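Local coordinates for protein cytochrome (Paracoccus pantotrophus, PDB 2XTS) that probably carries electrons through a covalently bound heme c, as the cytochrome subunit of the sulfane dehydrogenase SoxCD, at residues D52-L57 against L118-L123. Sequence-based numbering, arbitrary orientation.
Sequences DFAEGL and LYSNGL
A water molecule makes the polar link between Phe53 and Ser120. It donates to Phe53 O at 2.7 Å and to Ser120 O at 3.0 Å. No direct hydrogen bond joins the two segments. The contact belongs to the cytochrome c domain of SoxD. It sets the loop that follows the heme-binding helix 47-50 against the C-terminal end of helix 107-120.

The direct touch is small: a methyl and a carbonyl oxygen against Ser120 CB, by van der Waals contact. Ala54 CB meets Ser120 CB at 4.0 Å, and Phe53 O lies 3.7 Å from the same Ser120 CB. Ser120 OG lies beside its own backbone N (chi1 -64°), anti to the carbonyl carbon, which turns it back along the helix to a hydrogen bond with Phe116 O. The Ala54 methyl also packs on Phe42 of helix 35-45. It lies about 5 Å from the side chain of His50, an axial ligand of the heme iron.

Both segments are held by their own bonds. Residues 118-123 end the helix in a Schellman motif with Gly122 at positive phi: Leu123 N bonds Leu118 O, and Gly122 N bonds Tyr119 O. In the loop, Glu55 folds back, and its OE1 accepts a hydrogen bond from Phe53 N at 2.8 Å on the syn side, 19° out of the carboxylate plane.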
ATOM      1  N   ASP D  52      22.401 -42.477   0.969  1.00  8.88           N
ATOM      2  CA  ASP D  52      22.069 -43.811   1.388  1.00  8.12           C
ATOM      3  C   ASP D  52      22.211 -44.029   2.892  1.00  8.64           C
ATOM      4  O   ASP D  52      21.580 -44.922   3.451  1.00  9.82           O
ATOM      5  CB  ASP D  52      22.930 -44.816   0.632  1.00  8.11           C
ATOM      6  CG  ASP D  52      22.643 -44.831  -0.850  1.00  9.99           C
ATOM      7  OD1 ASP D  52      21.513 -44.507  -1.245  1.00 11.80           O
ATOM      8  OD2 ASP D  52      23.551 -45.185  -1.611  1.00 13.31           O
ATOM      9  N   PHE D  53      23.032 -43.220   3.547  1.00  9.20           N
ATOM     10  CA  PHE D  53      23.337 -43.342   4.973  1.00  9.03           C
ATOM     11  C   PHE D  53      22.868 -42.100   5.719  1.00  8.83           C
ATOM     12  O   PHE D  53      23.310 -41.848   6.830  1.00  9.78           O
ATOM     13  CB  PHE D  53      24.833 -43.574   5.168  1.00  9.71           C
ATOM     14  CG  PHE D  53      25.350 -44.704   4.327  1.00 11.63           C
ATOM     15  CD1 PHE D  53      25.002 -46.017   4.602  1.00 14.25           C
ATOM     16  CD2 PHE D  53      26.081 -44.446   3.177  1.00 11.97           C
ATOM     17  CE1 PHE D  53      25.438 -47.055   3.762  1.00 14.78           C
ATOM     18  CE2 PHE D  53      26.522 -45.476   2.348  1.00 14.88           C
ATOM     19  CZ  PHE D  53      26.188 -46.767   2.640  1.00 15.22           C
ATOM     20  N   ALA D  54      21.966 -41.339   5.099  1.00  8.56           N
ATOM     21  CA  ALA D  54      21.405 -40.102   5.687  1.00  8.12           C
ATOM     22  C   ALA D  54      22.458 -39.021   5.894  1.00  8.49           C
ATOM     23  O   ALA D  54      22.244 -38.088   6.654  1.00  9.03           O
ATOM     24  CB  ALA D  54      20.632 -40.388   6.989  1.00  9.34           C
ATOM     25  N   GLU D  55      23.554 -39.131   5.145  1.00  9.40           N
ATOM     26  CA  GLU D  55      24.719 -38.273   5.301  1.00  9.79           C
ATOM     27  C   GLU D  55      24.660 -37.006   4.440  1.00 10.28           C
ATOM     28  O   GLU D  55      25.560 -36.166   4.505  1.00 11.31           O
ATOM     29  CB  GLU D  55      26.013 -39.064   4.982  1.00 10.08           C
ATOM     30  CG  GLU D  55      26.378 -39.273   3.487  1.00 10.54           C
ATOM     31  CD  GLU D  55      25.584 -40.345   2.765  1.00 11.76           C
ATOM     32  OE1 GLU D  55      24.568 -40.885   3.242  1.00 11.03           O
ATOM     33  OE2 GLU D  55      25.999 -40.668   1.645  1.00 15.05           O
ATOM     34  N   GLY D  56      23.607 -36.882   3.627  1.00 10.13           N
ATOM     35  CA  GLY D  56      23.467 -35.801   2.661  1.00 10.32           C
ATOM     36  C   GLY D  56      24.135 -36.079   1.333  1.00 11.47           C
ATOM     37  O   GLY D  56      25.182 -36.707   1.302  1.00 14.01           O
ATOM     38  N   LEU D  57      23.496 -35.649   0.245  1.00 11.53           N
ATOM     39  CA  LEU D  57      24.120 -35.566  -1.075  1.00 11.78           C
ATOM     40  C   LEU D  57      24.234 -34.096  -1.429  1.00 12.03           C
ATOM     41  O   LEU D  57      23.331 -33.321  -1.149  1.00 11.39           O
ATOM     42  CB  LEU D  57      23.277 -36.241  -2.155  1.00 12.67           C
ATOM     43  CG  LEU D  57      23.088 -37.742  -2.065  1.00 13.50           C
ATOM     44  CD1 LEU D  57      22.298 -38.269  -3.259  1.00 16.35           C
ATOM     45  CD2 LEU D  57      24.421 -38.457  -1.944  1.00 14.89           C
ATOM     46  N   LEU D 118      17.570 -43.079  13.476  1.00  8.48           N
ATOM     47  CA  LEU D 118      18.271 -43.342  14.741  1.00  9.18           C
ATOM     48  C   LEU D 118      19.520 -44.192  14.486  1.00  9.53           C
ATOM     49  O   LEU D 118      20.586 -43.915  15.004  1.00 10.30           O
ATOM     50  CB  LEU D 118      17.366 -44.050  15.740  1.00  8.70           C
ATOM     51  CG  LEU D 118      16.304 -43.183  16.390  1.00  9.97           C
ATOM     52  CD1 LEU D 118      15.261 -44.038  17.092  1.00 11.45           C
ATOM     53  CD2 LEU D 118      16.925 -42.169  17.352  1.00 12.29           C
ATOM     54  N   TYR D 119      19.374 -45.260  13.714  1.00  9.90           N
ATOM     55  CA  TYR D 119      20.508 -46.129  13.417  1.00  9.87           C
ATOM     56  C   TYR D 119      21.620 -45.374  12.680  1.00  9.99           C
ATOM     57  O   TYR D 119      22.801 -45.511  12.991  1.00 10.74           O
ATOM     58  CB  TYR D 119      20.038 -47.308  12.565  1.00  9.85           C
ATOM     59  CG  TYR D 119      21.175 -48.124  11.990  1.00 10.20           C
ATOM     60  CD1 TYR D 119      21.904 -48.973  12.811  1.00 12.05           C
ATOM     61  CD2 TYR D 119      21.558 -47.997  10.647  1.00 12.59           C
ATOM     62  CE1 TYR D 119      22.963 -49.713  12.301  1.00 14.49           C
ATOM     63  CE2 TYR D 119      22.618 -48.721  10.148  1.00 15.55           C
ATOM     64  CZ  TYR D 119      23.311 -49.578  10.988  1.00 15.44           C
ATOM     65  OH  TYR D 119      24.359 -50.302  10.498  1.00 20.65           O
ATOM     66  N   SER D 120      21.236 -44.544  11.720  1.00  9.74           N
ATOM     67  CA  SER D 120      22.200 -43.797  10.935  1.00  9.71           C
ATOM     68  C   SER D 120      22.987 -42.774  11.767  1.00 10.15           C
ATOM     69  O   SER D 120      24.115 -42.394  11.423  1.00 10.99           O
ATOM     70  CB  SER D 120      21.501 -43.106   9.780  1.00  9.62           C
ATOM     71  OG  SER D 120      20.927 -44.009   8.867  1.00 10.78           O
ATOM     72  N   ASN D 121      22.397 -42.352  12.878  1.00  9.66           N
ATOM     73  CA  ASN D 121      23.022 -41.451  13.840  1.00  9.68           C
ATOM     74  C   ASN D 121      23.734 -42.208  14.961  1.00 10.62           C
ATOM     75  O   ASN D 121      24.206 -41.604  15.906  1.00 12.29           O
ATOM     76  CB  ASN D 121      21.963 -40.497  14.425  1.00  9.62           C
ATOM     77  CG  ASN D 121      21.722 -39.309  13.541  1.00  9.38           C
ATOM     78  OD1 ASN D 121      22.489 -38.346  13.589  1.00 10.73           O
ATOM     79  ND2 ASN D 121      20.656 -39.351  12.739  1.00 10.14           N
ATOM     80  N   GLY D 122      23.812 -43.527  14.852  1.00 10.78           N
ATOM     81  CA  GLY D 122      24.577 -44.326  15.801  1.00 11.35           C
ATOM     82  C   GLY D 122      23.916 -44.480  17.147  1.00 11.38           C
ATOM     83  O   GLY D 122      24.591 -44.764  18.151  1.00 14.25           O
ATOM     84  N   LEU D 123      22.591 -44.330  17.185  1.00 11.00           N
ATOM     85  CA  LEU D 123      21.863 -44.281  18.460  1.00 11.30           C
ATOM     86  C   LEU D 123      21.144 -45.576  18.844  1.00 12.19           C
ATOM     87  O   LEU D 123      20.725 -45.739  20.002  1.00 13.55           O
ATOM     88  CB  LEU D 123      20.864 -43.123  18.459  1.00 11.33           C
ATOM     89  CG  LEU D 123      21.515 -41.755  18.283  1.00 11.81           C
ATOM     90  CD1 LEU D 123      20.419 -40.686  18.081  1.00 12.02           C
ATOM     91  CD2 LEU D 123      22.462 -41.410  19.439  1.00 14.05           C
TER
HETATM   92  O   HOH W   1      25.285 -42.168   8.673  1.00 19.44           O